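Local coordinates for putative esterase (Bacteroides intestinalis DSM 17393, PDB 5VOL) that hydrolyses ferulic acid esters as a carbohydrate esterase of family 1, working synergistically with cognate xylanases, probably on arabinoxylan, at the interface of chains A and B. Numbering follows the deposited sequence. Chains: chain A/B, Putative esterase.

The interface of chains A and B. Residues chain A 233, 243-246; chain B 221-222, 248-249.
B:Asp221 of one carbohydrate esterase family 1 subunit meets strand 244-246 of the other in a two-fold symmetric interface, which may or may not persist outside the crystal. Its carboxylate oxygen OD2 takes the amide hydrogen of A:Phe245 N at 3.0 Å, in a nearly straight bond (177° at H) on the anti side of the carboxylate. An aspartate suits this place because the same oxygen also forms a salt bridge with A:Arg246 NH1, although the hydrogen bond there is weak and bent. The B:Asp221 CG sits between its backbone N and carbonyl carbon (chi1 64°), turning the carboxylate toward the strand while its backbone O accepts the phenol hydroxyl of A:Tyr233, OH to O 2.6 Å. That hydroxyl approaches from above the carbonyl plane.

The flat A:Arg246 guanidinium stacks on the carboxylate of B:Asp249, their planes 16° apart, with B:Asp249 CB over the centre of the guanidinium. A longer salt bridge joins A:Arg246 NH2 to B:Asp249 OD1 at 3.6 Å.

A:Gln244 both steers this arginine and faces the partner's carboxylates. Its OE1 accepts NH1 in the carbonyl plane, on a lone pair, and NH2 from above that plane; A:Phe245 O also binds NH1. These bonds limit rotation of the guanidinium, whose chain bends at chi2. B:Asp221, B:Asp222 and B:Asp249 form a calcium site, and A:Gln244 is also a calcium-binding residue. Its OE1 lies 3.3 Å from B:Asp249 OD1, so calcium probably sits at the subunit junction, relieving the closeness of these oxygens and offsetting the carboxylate charges.

The A:Tyr233 ring rests one face on A:Phe245 CB, which steadies the phenol. Two linked waters bridge A:Cys243 O to B:Asp222 OD1, and one also meets the tyrosine hydroxyl.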
loop_
_atom_site.group_PDB
_atom_site.type_symbol
_atom_site.label_atom_id
_atom_site.label_comp_id
_atom_site.label_asym_id
_atom_site.label_seq_id
_atom_site.Cartn_x
_atom_site.Cartn_y
_atom_site.Cartn_z
ATOM N N TYR A 233 -0.406 -11.635 20.957
ATOM C CA TYR A 233 -1.410 -11.944 19.933
ATOM C C TYR A 233 -1.890 -13.393 20.015
ATOM O O TYR A 233 -3.079 -13.672 19.912
ATOM C CB TYR A 233 -0.867 -11.661 18.527
ATOM C CG TYR A 233 -1.878 -12.028 17.466
ATOM C CD1 TYR A 233 -3.103 -11.367 17.400
ATOM C CD2 TYR A 233 -1.627 -13.046 16.550
ATOM C CE1 TYR A 233 -4.057 -11.699 16.435
ATOM C CE2 TYR A 233 -2.583 -13.392 15.577
ATOM C CZ TYR A 233 -3.782 -12.713 15.533
ATOM O OH TYR A 233 -4.726 -13.044 14.591
ATOM N N CYS A 243 -8.588 -9.466 17.524
ATOM C CA CYS A 243 -7.396 -8.643 17.543
ATOM C C CYS A 243 -6.776 -8.667 16.161
ATOM O O CYS A 243 -6.654 -9.732 15.575
ATOM C CB CYS A 243 -6.403 -9.173 18.578
ATOM S SG CYS A 243 -4.921 -8.161 18.849
ATOM N N GLN A 244 -6.402 -7.506 15.640
ATOM C CA GLN A 244 -5.616 -7.440 14.404
ATOM C C GLN A 244 -4.129 -7.493 14.744
ATOM O O GLN A 244 -3.691 -6.821 15.681
ATOM C CB GLN A 244 -5.914 -6.157 13.629
ATOM C CG GLN A 244 -7.391 -5.989 13.297
ATOM C CD GLN A 244 -7.847 -7.063 12.348
ATOM O OE1 GLN A 244 -7.075 -7.508 11.491
ATOM N NE2 GLN A 244 -9.092 -7.503 12.491
ATOM N N PHE A 245 -3.365 -8.260 13.969
ATOM C CA PHE A 245 -1.901 -8.336 14.130
ATOM C C PHE A 245 -1.245 -8.006 12.794
ATOM O O PHE A 245 -1.627 -8.566 11.776
ATOM C CB PHE A 245 -1.489 -9.741 14.597
ATOM C CG PHE A 245 -0.018 -9.881 14.984
ATOM C CD1 PHE A 245 0.655 -8.856 15.633
ATOM C CD2 PHE A 245 0.663 -11.057 14.727
ATOM C CE1 PHE A 245 2.003 -9.007 16.009
ATOM C CE2 PHE A 245 2.013 -11.220 15.107
ATOM C CZ PHE A 245 2.675 -10.193 15.741
ATOM N N ARG A 246 -0.300 -7.074 12.783
ATOM C CA ARG A 246 0.499 -6.789 11.591
ATOM C C ARG A 246 1.987 -6.842 11.928
ATOM O O ARG A 246 2.424 -6.229 12.899
ATOM C CB ARG A 246 0.169 -5.415 11.000
ATOM C CG ARG A 246 -1.307 -5.145 10.706
ATOM C CD ARG A 246 -1.857 -5.888 9.464
ATOM N NE ARG A 246 -3.279 -5.550 9.341
ATOM C CZ ARG A 246 -4.267 -6.239 9.909
ATOM N NH1 ARG A 246 -4.008 -7.355 10.590
ATOM N NH2 ARG A 246 -5.518 -5.825 9.786
ATOM N N ASP B 221 -2.550 -12.864 9.545
ATOM C CA ASP B 221 -2.716 -12.940 10.990
ATOM C C ASP B 221 -3.827 -13.915 11.386
ATOM O O ASP B 221 -3.853 -14.379 12.525
ATOM C CB ASP B 221 -2.960 -11.551 11.591
ATOM C CG ASP B 221 -4.263 -10.897 11.129
ATOM O OD1 ASP B 221 -4.821 -11.260 10.063
ATOM O OD2 ASP B 221 -4.709 -9.980 11.853
ATOM N N ASP B 222 -4.705 -14.267 10.439
ATOM C CA ASP B 222 -5.810 -15.175 10.741
ATOM C C ASP B 222 -5.591 -16.581 10.221
ATOM O O ASP B 222 -6.521 -17.387 10.194
ATOM C CB ASP B 222 -7.118 -14.626 10.165
ATOM C CG ASP B 222 -7.498 -13.303 10.789
ATOM O OD1 ASP B 222 -7.314 -13.154 12.022
ATOM O OD2 ASP B 222 -7.943 -12.407 10.048
ATOM N N ARG B 248 0.437 -9.987 7.238
ATOM C CA ARG B 248 -0.549 -9.049 6.739
ATOM C C ARG B 248 -1.914 -9.518 7.201
ATOM O O ARG B 248 -2.049 -10.613 7.746
ATOM C CB ARG B 248 -0.490 -8.938 5.203
ATOM C CG ARG B 248 0.903 -8.530 4.668
ATOM C CD ARG B 248 0.914 -8.430 3.141
ATOM N NE ARG B 248 0.904 -9.718 2.448
ATOM C CZ ARG B 248 -0.062 -10.143 1.632
ATOM N NH1 ARG B 248 -1.143 -9.396 1.413
ATOM N NH2 ARG B 248 0.064 -11.315 1.005
ATOM N N ASP B 249 -2.915 -8.674 7.010
ATOM C CA ASP B 249 -4.292 -9.048 7.308
ATOM C C ASP B 249 -4.713 -10.218 6.430
ATOM O O ASP B 249 -4.478 -10.198 5.225
ATOM C CB ASP B 249 -5.229 -7.868 7.073
ATOM C CG ASP B 249 -6.644 -8.128 7.585
ATOM O OD1 ASP B 249 -6.808 -8.917 8.538
ATOM O OD2 ASP B 249 -7.592 -7.530 7.046
HETATM O O HOH W 1 -7.554 -10.760 13.095
HETATM O O HOH W 2 -7.480 -12.779 15.190
#